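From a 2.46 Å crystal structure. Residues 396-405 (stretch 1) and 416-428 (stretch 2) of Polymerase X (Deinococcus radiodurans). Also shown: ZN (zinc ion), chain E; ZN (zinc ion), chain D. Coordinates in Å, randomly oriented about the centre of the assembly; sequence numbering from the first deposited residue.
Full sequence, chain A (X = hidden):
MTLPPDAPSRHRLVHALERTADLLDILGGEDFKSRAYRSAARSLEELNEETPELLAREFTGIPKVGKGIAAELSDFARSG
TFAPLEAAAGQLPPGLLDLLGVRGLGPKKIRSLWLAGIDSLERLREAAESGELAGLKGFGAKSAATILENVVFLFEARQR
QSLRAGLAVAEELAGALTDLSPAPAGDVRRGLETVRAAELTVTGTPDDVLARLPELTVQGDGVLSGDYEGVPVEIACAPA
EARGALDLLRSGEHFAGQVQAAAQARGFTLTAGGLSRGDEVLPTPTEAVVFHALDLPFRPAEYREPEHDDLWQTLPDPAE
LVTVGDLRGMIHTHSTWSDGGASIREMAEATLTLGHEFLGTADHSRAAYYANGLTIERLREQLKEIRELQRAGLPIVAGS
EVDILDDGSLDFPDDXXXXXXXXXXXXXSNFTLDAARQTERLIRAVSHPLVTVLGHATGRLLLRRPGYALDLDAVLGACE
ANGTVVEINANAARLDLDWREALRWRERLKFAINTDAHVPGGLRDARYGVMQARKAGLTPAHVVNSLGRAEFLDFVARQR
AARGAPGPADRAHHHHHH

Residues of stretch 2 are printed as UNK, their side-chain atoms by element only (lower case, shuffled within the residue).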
# COMPACT_ATOMS: atom_id res chain seq x y z
N ILE A 396 -23.44 -1.05 -3.17
CA ILE A 396 -22.35 -0.80 -4.09
C ILE A 396 -22.48 0.54 -4.81
O ILE A 396 -23.59 0.99 -5.12
CB ILE A 396 -22.23 -1.92 -5.16
CG1 ILE A 396 -22.20 -3.30 -4.51
CG2 ILE A 396 -21.00 -1.72 -6.03
CD1 ILE A 396 -22.10 -4.43 -5.50
N VAL A 397 -21.34 1.17 -5.07
CA VAL A 397 -21.27 2.39 -5.86
C VAL A 397 -20.34 2.11 -7.04
O VAL A 397 -19.21 1.67 -6.86
CB VAL A 397 -20.75 3.57 -5.00
CG1 VAL A 397 -20.24 4.69 -5.88
CG2 VAL A 397 -21.84 4.07 -4.07
N ALA A 398 -20.81 2.35 -8.26
CA ALA A 398 -20.05 1.99 -9.45
C ALA A 398 -19.05 3.06 -9.84
O ALA A 398 -19.39 4.22 -10.03
CB ALA A 398 -20.98 1.68 -10.61
N GLY A 399 -17.79 2.65 -9.98
CA GLY A 399 -16.77 3.57 -10.41
C GLY A 399 -15.82 2.94 -11.41
O GLY A 399 -16.03 1.81 -11.87
N SER A 400 -14.77 3.67 -11.74
CA SER A 400 -13.73 3.16 -12.62
C SER A 400 -12.43 3.88 -12.32
O SER A 400 -12.44 5.05 -11.95
CB SER A 400 -14.13 3.38 -14.09
OG SER A 400 -13.06 3.08 -14.96
N GLU A 401 -11.31 3.18 -12.45
CA GLU A 401 -10.02 3.85 -12.35
C GLU A 401 -9.56 4.20 -13.76
O GLU A 401 -8.92 3.39 -14.43
CB GLU A 401 -8.98 2.99 -11.64
CG GLU A 401 -7.70 3.77 -11.36
CD GLU A 401 -6.64 2.95 -10.67
OE1 GLU A 401 -6.91 1.76 -10.38
OE2 GLU A 401 -5.54 3.50 -10.43
N VAL A 402 -9.89 5.41 -14.19
CA VAL A 402 -9.62 5.86 -15.54
C VAL A 402 -8.16 6.28 -15.70
O VAL A 402 -7.67 7.13 -14.95
CB VAL A 402 -10.54 7.03 -15.91
CG1 VAL A 402 -10.29 7.50 -17.34
CG2 VAL A 402 -11.99 6.62 -15.72
N ASP A 403 -7.48 5.68 -16.67
CA ASP A 403 -6.08 5.99 -16.92
C ASP A 403 -5.97 7.39 -17.52
O ASP A 403 -6.80 7.79 -18.32
CB ASP A 403 -5.48 4.95 -17.88
CG ASP A 403 -3.98 4.73 -17.65
OD1 ASP A 403 -3.23 5.72 -17.51
OD2 ASP A 403 -3.55 3.55 -17.62
N ILE A 404 -4.94 8.13 -17.10
CA ILE A 404 -4.67 9.45 -17.65
C ILE A 404 -3.69 9.31 -18.81
O ILE A 404 -2.52 8.95 -18.61
CB ILE A 404 -4.06 10.38 -16.58
CG1 ILE A 404 -5.00 10.50 -15.39
CG2 ILE A 404 -3.75 11.74 -17.18
CD1 ILE A 404 -4.38 11.19 -14.18
N LEU A 405 -4.16 9.56 -20.03
CA LEU A 405 -3.31 9.47 -21.21
C LEU A 405 -2.17 10.47 -21.08
O LEU A 405 -2.26 11.42 -20.31
CB LEU A 405 -4.11 9.70 -22.49
CG LEU A 405 -5.39 8.85 -22.60
CD1 LEU A 405 -6.15 9.14 -23.89
CD2 LEU A 405 -5.06 7.37 -22.48
N UNK A 416 -19.37 8.15 -21.29
CA UNK A 416 -19.15 6.92 -20.55
C UNK A 416 -18.89 7.20 -19.07
O UNK A 416 -19.43 6.53 -18.20
c UNK A 416 -18.29 5.65 -22.53
c UNK A 416 -17.97 6.12 -21.12
c UNK A 416 -17.65 4.94 -20.22
N UNK A 417 -18.05 8.21 -18.80
CA UNK A 417 -17.77 8.63 -17.44
C UNK A 417 -19.04 9.10 -16.74
O UNK A 417 -19.11 9.11 -15.51
c UNK A 417 -14.44 10.66 -17.94
c UNK A 417 -16.73 9.76 -17.43
c UNK A 417 -14.74 8.26 -17.27
c UNK A 417 -15.35 9.44 -18.01
N UNK A 418 -20.03 9.50 -17.53
CA UNK A 418 -21.28 10.01 -16.99
C UNK A 418 -22.20 8.95 -16.42
O UNK A 418 -23.11 9.25 -15.65
N UNK A 419 -21.96 7.69 -16.80
CA UNK A 419 -22.75 6.57 -16.30
C UNK A 419 -22.32 6.15 -14.90
O UNK A 419 -23.05 5.46 -14.19
c UNK A 419 -22.62 5.36 -17.23
c UNK A 419 -23.39 5.45 -18.53
o UNK A 419 -24.44 3.31 -18.71
o UNK A 419 -22.85 3.80 -20.17
c UNK A 419 -23.58 4.09 -19.19
N UNK A 420 -21.12 6.57 -14.50
CA UNK A 420 -20.52 6.12 -13.26
C UNK A 420 -20.98 6.96 -12.06
O UNK A 420 -21.31 8.14 -12.19
c UNK A 420 -16.97 5.50 -14.75
c UNK A 420 -18.60 3.75 -14.01
c UNK A 420 -19.00 6.14 -13.38
c UNK A 420 -18.43 5.20 -14.45
N UNK A 421 -20.98 6.34 -10.88
CA UNK A 421 -21.32 7.05 -9.66
C UNK A 421 -20.14 7.90 -9.20
O UNK A 421 -20.33 8.94 -8.57
c UNK A 421 -22.96 5.26 -8.95
o UNK A 421 -23.08 4.10 -8.49
c UNK A 421 -21.73 6.06 -8.57
o UNK A 421 -23.80 5.78 -9.71
N UNK A 422 -18.93 7.45 -9.52
CA UNK A 422 -17.73 8.22 -9.22
C UNK A 422 -16.56 7.77 -10.09
O UNK A 422 -16.51 6.63 -10.54
c UNK A 422 -15.32 4.49 -6.67
c UNK A 422 -16.64 6.84 -7.36
c UNK A 422 -14.66 5.69 -6.59
c UNK A 422 -17.29 5.61 -7.43
c UNK A 422 -15.32 6.86 -6.94
c UNK A 422 -17.36 8.11 -7.73
c UNK A 422 -16.64 4.45 -7.09
o UNK A 422 -14.68 3.33 -6.33
N UNK A 423 -15.63 8.69 -10.34
CA UNK A 423 -14.48 8.46 -11.20
C UNK A 423 -13.16 8.68 -10.47
O UNK A 423 -12.94 9.74 -9.89
c UNK A 423 -13.32 9.13 -13.31
c UNK A 423 -15.83 9.26 -13.17
c UNK A 423 -14.51 9.40 -12.41
N UNK A 424 -12.28 7.69 -10.52
CA UNK A 424 -10.91 7.84 -10.03
C UNK A 424 -9.99 8.01 -11.24
O UNK A 424 -10.14 7.30 -12.23
c UNK A 424 -10.44 6.61 -9.22
c UNK A 424 -11.35 6.36 -8.02
c UNK A 424 -8.99 6.77 -8.77
N UNK A 425 -9.06 8.96 -11.17
CA UNK A 425 -8.06 9.11 -12.22
C UNK A 425 -6.67 8.78 -11.70
O UNK A 425 -6.34 9.06 -10.55
c UNK A 425 -8.06 10.52 -12.84
c UNK A 425 -7.66 11.56 -11.82
c UNK A 425 -9.43 10.83 -13.42
N UNK A 426 -5.84 8.19 -12.55
CA UNK A 426 -4.54 7.69 -12.12
C UNK A 426 -3.57 7.57 -13.28
O UNK A 426 -3.98 7.39 -14.43
o UNK A 426 -5.48 6.40 -10.29
c UNK A 426 -4.69 6.32 -11.46
N UNK A 427 -2.28 7.67 -12.97
CA UNK A 427 -1.22 7.42 -13.94
C UNK A 427 -0.76 5.97 -13.84
O UNK A 427 -0.47 5.48 -12.75
c UNK A 427 -0.01 8.35 -13.71
c UNK A 427 1.04 8.12 -14.78
c UNK A 427 -0.44 9.80 -13.70
N UNK A 428 -0.69 5.29 -14.98
CA UNK A 428 -0.21 3.91 -15.03
C UNK A 428 0.71 3.71 -16.24
O UNK A 428 1.02 2.58 -16.63
c UNK A 428 -2.06 2.70 -13.78
n UNK A 428 -1.43 2.07 -12.73
c UNK A 428 -3.31 2.99 -13.36
c UNK A 428 -1.38 2.93 -15.10
n UNK A 428 -3.41 2.55 -12.06
c UNK A 428 -2.27 1.99 -11.71
ZN ZN E . -3.94 2.33 -9.69
ZN ZN D . -6.21 0.85 -8.47

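Position 416 carries three carbons, one bearing the other two, and touches nothing on stretch 1: a beta-branched V416 in the helical turn. Position 417 has four carbons forked at the second, the pattern of leucine; one fork tip of L417, CD2, lies 3.6 Å from V402 CG2. Position 418 has no side-chain atoms and is G418. At 419 three carbons end in two oxygens, and the chain leads away from stretch 1; this is E419, whose N donates to V416 O at 3.1 Å. Position 420 again shows four carbons forked at the second, and L420 CD1 packs 3.6 Å from S400 CB.

Position 421 has two carbons, the second carrying two oxygens, so it is an aspartate. D421 OD2 accepts from A398 N at 2.9 Å (162°), while D421 N donates to A398 O at 2.8 Å, so both polar backbone atoms of A398 are engaged by one residue. Position 422 has one carbon, then a six-carbon ring bearing an oxygen: Y422. Its CD2 is 3.5 Å from V397 CG1, and its ring reaches over G399, where a CB in ideal geometry would stand 2.2 Å from Y422 CE2.

Positions 423, 424 and 425 each show one carbon carrying two more, hence V423, V424 and V425. Their directions alternate: V423 CG1 meets V402 CG2 at 3.7 Å, V424 CG1 lies 4.2 Å from E401 CG on the other face, and V425 CB is 4.0 Å from I404 CD1. Position 426 has one carbon and one oxygen, S426, with OG 2.9 Å from E401 OE2. Position 427 repeats the three-carbon branch; V427 CG2 is 4.2 Å from I404 CD1. Position 428 ends in a five-membered ring of three carbons and two nitrogens, H428. Its NE2 lies 2.8 Å from E401 OE2 because both bind the chain E zinc, at 2.4 and 2.1 Å respectively.

The contact is a parallel strand pairing, with axes at 27°, burying 873 Å². Its firm register, E401 with V424 through D403 with S426, is held by V424 N to S400 O (3.0 Å), V402 N to V424 O (2.7 Å), S426 N to V402 O (3.2 Å) and I404 N to S426 O (2.9 Å). Apolar packing around V402 covers one face. On the face of E401 and S426, the carboxylate joins two metals: OE2 of E401 shares the chain E zinc with H428, and OE1 of E401 binds the chain D zinc at 2.2 Å.

Stretch 2, residues 416-428: VLGELDYVVVSVH
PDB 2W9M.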